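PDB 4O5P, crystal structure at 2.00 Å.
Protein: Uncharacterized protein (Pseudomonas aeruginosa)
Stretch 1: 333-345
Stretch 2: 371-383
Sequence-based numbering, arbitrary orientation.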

# COMPACT_ATOMS: atom_id res chain seq x y z
N HIS A 333 -4.37 -0.03 -12.88
CA HIS A 333 -4.60 -0.20 -11.44
C HIS A 333 -5.66 -1.28 -11.19
O HIS A 333 -6.81 -1.11 -11.54
N LEU A 334 -5.25 -2.37 -10.56
CA LEU A 334 -6.13 -3.46 -10.23
C LEU A 334 -6.50 -3.29 -8.77
O LEU A 334 -5.60 -3.19 -7.93
N VAL A 335 -7.80 -3.25 -8.48
CA VAL A 335 -8.28 -2.98 -7.12
C VAL A 335 -9.16 -4.10 -6.55
O VAL A 335 -9.83 -4.81 -7.29
N SER A 336 -9.12 -4.26 -5.22
CA SER A 336 -9.94 -5.25 -4.50
C SER A 336 -11.37 -4.75 -4.29
O SER A 336 -11.56 -3.61 -3.86
N CYS A 337 -12.37 -5.58 -4.59
CA CYS A 337 -13.76 -5.22 -4.33
C CYS A 337 -14.23 -5.54 -2.91
O CYS A 337 -15.19 -4.95 -2.42
N HIS A 338 -13.56 -6.50 -2.27
CA HIS A 338 -14.05 -7.06 -1.01
C HIS A 338 -13.27 -6.64 0.24
O HIS A 338 -13.66 -7.00 1.36
N GLU A 339 -12.19 -5.87 0.07
CA GLU A 339 -11.46 -5.33 1.24
C GLU A 339 -12.34 -4.31 1.98
O GLU A 339 -13.05 -3.54 1.34
N GLN A 340 -12.29 -4.32 3.32
CA GLN A 340 -13.17 -3.48 4.14
C GLN A 340 -12.49 -2.90 5.39
O GLN A 340 -13.12 -2.14 6.14
N ARG A 341 -11.23 -3.24 5.63
CA ARG A 341 -10.57 -2.80 6.86
C ARG A 341 -10.40 -1.29 6.88
O ARG A 341 -9.97 -0.68 5.89
N ALA A 342 -10.75 -0.70 8.02
CA ALA A 342 -10.55 0.73 8.27
C ALA A 342 -9.10 1.13 8.01
O ALA A 342 -8.83 2.26 7.66
N SER A 343 -8.19 0.18 8.20
CA SER A 343 -6.76 0.43 8.09
C SER A 343 -6.28 0.37 6.64
O SER A 343 -5.12 0.68 6.36
N PHE A 344 -7.17 -0.05 5.74
CA PHE A 344 -6.80 -0.21 4.33
C PHE A 344 -7.71 0.51 3.33
O PHE A 344 -8.26 -0.12 2.42
N PRO A 345 -7.84 1.85 3.47
CA PRO A 345 -8.64 2.56 2.47
C PRO A 345 -7.97 2.56 1.09
O PRO A 345 -6.74 2.55 0.97
N VAL A 371 -6.16 2.95 -16.69
CA VAL A 371 -7.34 2.10 -16.59
C VAL A 371 -7.37 1.44 -15.22
O VAL A 371 -6.32 1.19 -14.63
N GLU A 372 -8.57 1.22 -14.68
CA GLU A 372 -8.76 0.69 -13.32
C GLU A 372 -9.70 -0.51 -13.40
O GLU A 372 -10.83 -0.39 -13.90
N TYR A 373 -9.24 -1.68 -12.95
CA TYR A 373 -10.04 -2.90 -13.04
C TYR A 373 -10.45 -3.39 -11.66
O TYR A 373 -9.62 -3.46 -10.74
N ALA A 374 -11.74 -3.73 -11.52
CA ALA A 374 -12.26 -4.30 -10.27
C ALA A 374 -12.01 -5.81 -10.24
O ALA A 374 -12.34 -6.50 -11.20
N TYR A 375 -11.44 -6.28 -9.13
CA TYR A 375 -11.06 -7.69 -8.91
C TYR A 375 -11.67 -8.26 -7.61
O TYR A 375 -11.86 -7.53 -6.63
N PRO A 376 -11.95 -9.57 -7.58
CA PRO A 376 -12.53 -10.20 -6.39
C PRO A 376 -11.46 -10.46 -5.36
O PRO A 376 -10.28 -10.54 -5.71
N GLY A 377 -11.87 -10.61 -4.10
CA GLY A 377 -10.95 -10.89 -3.01
C GLY A 377 -10.62 -9.67 -2.17
O GLY A 377 -11.05 -8.56 -2.45
N VAL A 378 -9.87 -9.89 -1.10
CA VAL A 378 -9.47 -8.79 -0.25
C VAL A 378 -8.08 -8.33 -0.68
O VAL A 378 -7.64 -8.69 -1.77
N HIS A 379 -7.41 -7.53 0.15
CA HIS A 379 -6.24 -6.75 -0.26
C HIS A 379 -5.16 -7.61 -0.96
O HIS A 379 -4.77 -7.36 -2.12
N SER A 380 -4.72 -8.66 -0.27
CA SER A 380 -3.65 -9.51 -0.79
C SER A 380 -4.14 -10.59 -1.77
O SER A 380 -3.32 -11.31 -2.37
N ASP A 381 -5.45 -10.68 -1.94
CA ASP A 381 -6.04 -11.45 -3.04
C ASP A 381 -5.81 -10.75 -4.38
O ASP A 381 -5.94 -11.36 -5.44
N VAL A 382 -5.47 -9.47 -4.32
CA VAL A 382 -5.18 -8.73 -5.55
C VAL A 382 -3.68 -8.48 -5.67
O VAL A 382 -3.08 -8.68 -6.75
N GLY A 383 -3.06 -8.06 -4.57
CA GLY A 383 -1.62 -7.84 -4.61
C GLY A 383 -0.73 -9.07 -4.46
O GLY A 383 0.47 -9.00 -4.74

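Side-chain packing between strand 333-336 with its following loop and strand 371-375 with the turn and helix after it. The strands pair in parallel, His333 to Ser336 opposite Glu372 to Tyr375 in order; this register puts His333 and Val335 on one sheet face with Glu372 and Ala374, while Leu334 and Ser336 share the other with Tyr373 and Tyr375. His333 (chi1 t) lays its ring edge against the Glu372 carboxylate, ND1 donating to OE2 at 2.9 Å. Leu334 (m, t) packs against two tyrosines: its CD2 lies 3.6 Å from Tyr373 CB and 3.7 Å from Tyr375 CE1, and its CB is 4.1 Å from CG1 of Val382 (t), which points from the helix toward the strand. Val335 (m) brings CG1 to 3.9 Å from Glu372 OE2. Ser336 (t) links strand to turn: OG donates to Gly377 O at 2.6 Å and accepts from Glu339 N at 3.0 Å, while its CB rests 3.6 Å from Val382 CG2. Cys337 (m) points sideways, with SG 3.6 Å from Ala374 CB. His338 (m) points toward stretch 2, and its ND1 must be unprotonated, because it accepts from Gly377 N at 2.9 Å near the ring plane; its CE1 also lies 3.7 Å from Pro376 CA. Glu339 (t, p) starts sideways but curls its carboxylate inward, where OE1 accepts from His379 N at 3.1 Å and OE2 forms a salt bridge with Arg341 NE at 3.0 Å. Gln340 makes no contact with stretch 2. Arg341 (m) points toward stretch 2, its NH2 3.8 Å from His379 CB; the same NH2 donates to water 1 at 3.1 Å, and that water lies 3.3 Å from Ser380 OG, bridging to the helix. Ala342 and Ser343 do not reach stretch 2. Phe344 (m) closes the interface obliquely against His379 (t), ring centroids 4.9 Å apart and Phe344 CE2 3.3 Å from His379 CD2.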

# COMPACT_ATOMS: atom_id res chain seq x y z
CB HIS A 333 -5.11 1.11 -10.84
CG HIS A 333 -5.14 1.14 -9.34
ND1 HIS A 333 -5.96 1.99 -8.63
CD2 HIS A 333 -4.43 0.45 -8.41
CE1 HIS A 333 -5.75 1.83 -7.34
NE2 HIS A 333 -4.83 0.90 -7.17
CB LEU A 334 -5.38 -4.78 -10.44
CG LEU A 334 -4.76 -4.96 -11.83
CD1 LEU A 334 -4.15 -6.33 -11.97
CD2 LEU A 334 -5.80 -4.70 -12.95
CB VAL A 335 -9.04 -1.62 -7.04
CG1 VAL A 335 -8.21 -0.51 -7.73
CG2 VAL A 335 -10.40 -1.72 -7.70
CB SER A 336 -9.28 -5.53 -3.14
OG SER A 336 -10.18 -6.09 -2.20
CB CYS A 337 -14.68 -5.98 -5.30
SG CYS A 337 -14.52 -5.46 -6.99
CB HIS A 338 -14.15 -8.59 -1.12
CG HIS A 338 -15.00 -9.03 -2.26
ND1 HIS A 338 -14.53 -9.81 -3.29
CD2 HIS A 338 -16.28 -8.72 -2.57
CE1 HIS A 338 -15.49 -9.98 -4.18
NE2 HIS A 338 -16.56 -9.33 -3.77
CB GLU A 339 -10.15 -4.67 0.80
CG GLU A 339 -9.33 -4.03 1.94
CD GLU A 339 -8.96 -5.01 3.05
OE1 GLU A 339 -8.43 -6.10 2.76
OE2 GLU A 339 -9.18 -4.68 4.25
CB GLN A 340 -14.41 -4.29 4.60
CG GLN A 340 -15.47 -4.60 3.54
CD GLN A 340 -16.64 -5.38 4.12
OE1 GLN A 340 -16.53 -6.59 4.39
NE2 GLN A 340 -17.75 -4.70 4.35
CB ARG A 341 -9.20 -3.46 7.05
CG ARG A 341 -9.24 -4.86 7.67
CD ARG A 341 -7.83 -5.50 7.69
NE ARG A 341 -7.34 -5.73 6.33
CZ ARG A 341 -6.10 -6.10 6.03
NH1 ARG A 341 -5.21 -6.30 6.99
NH2 ARG A 341 -5.74 -6.28 4.76
CB ALA A 342 -10.91 1.06 9.70
CB SER A 343 -6.01 -0.62 8.91
OG SER A 343 -6.48 -1.91 8.54
CB PHE A 344 -6.66 -1.71 3.99
CG PHE A 344 -5.44 -2.35 4.58
CD1 PHE A 344 -5.38 -2.66 5.94
CD2 PHE A 344 -4.34 -2.62 3.79
CE1 PHE A 344 -4.25 -3.23 6.48
CE2 PHE A 344 -3.20 -3.19 4.33
CZ PHE A 344 -3.15 -3.49 5.67
CB PRO A 345 -8.73 3.99 3.04
CG PRO A 345 -7.51 4.13 3.92
CD PRO A 345 -7.29 2.75 4.49
CB VAL A 371 -7.37 1.06 -17.77
CG1 VAL A 371 -6.13 0.19 -17.76
CG2 VAL A 371 -8.63 0.21 -17.75
CB GLU A 372 -9.31 1.81 -12.40
CG GLU A 372 -9.53 1.45 -10.91
CD GLU A 372 -9.57 2.69 -10.02
OE1 GLU A 372 -10.63 3.36 -9.92
OE2 GLU A 372 -8.54 3.03 -9.41
CB TYR A 373 -9.24 -4.01 -13.73
CG TYR A 373 -9.11 -3.84 -15.22
CD1 TYR A 373 -10.18 -4.12 -16.07
CD2 TYR A 373 -7.91 -3.42 -15.78
CE1 TYR A 373 -10.06 -3.98 -17.45
CE2 TYR A 373 -7.78 -3.28 -17.14
CZ TYR A 373 -8.85 -3.55 -17.97
OH TYR A 373 -8.70 -3.40 -19.33
CB ALA A 374 -13.74 -4.02 -10.14
CB TYR A 375 -9.52 -7.86 -8.86
CG TYR A 375 -8.91 -8.18 -10.20
CD1 TYR A 375 -8.73 -7.19 -11.17
CD2 TYR A 375 -8.51 -9.47 -10.52
CE1 TYR A 375 -8.17 -7.49 -12.42
CE2 TYR A 375 -7.97 -9.78 -11.76
CZ TYR A 375 -7.81 -8.78 -12.70
OH TYR A 375 -7.26 -9.10 -13.93
CB PRO A 376 -13.06 -11.53 -6.95
CG PRO A 376 -12.09 -11.86 -8.01
CD PRO A 376 -11.75 -10.54 -8.67
CB VAL A 378 -9.54 -9.18 1.22
CG1 VAL A 378 -11.01 -9.57 1.56
CG2 VAL A 378 -8.62 -10.34 1.51
CB HIS A 379 -5.69 -6.04 0.99
CG HIS A 379 -4.58 -5.06 0.74
ND1 HIS A 379 -4.61 -4.14 -0.28
CD2 HIS A 379 -3.43 -4.83 1.42
CE1 HIS A 379 -3.52 -3.39 -0.23
NE2 HIS A 379 -2.79 -3.79 0.79
CB SER A 380 -2.86 -10.13 0.36
OG SER A 380 -2.10 -9.11 0.99
CB ASP A 381 -7.53 -11.66 -2.83
CG ASP A 381 -7.83 -12.68 -1.75
OD1 ASP A 381 -7.02 -13.64 -1.62
OD2 ASP A 381 -8.87 -12.52 -1.05
CB VAL A 382 -5.92 -7.39 -5.57
CG1 VAL A 382 -5.57 -6.61 -6.83
CG2 VAL A 382 -7.43 -7.63 -5.48
O HOH W 1 -3.23 -7.67 3.69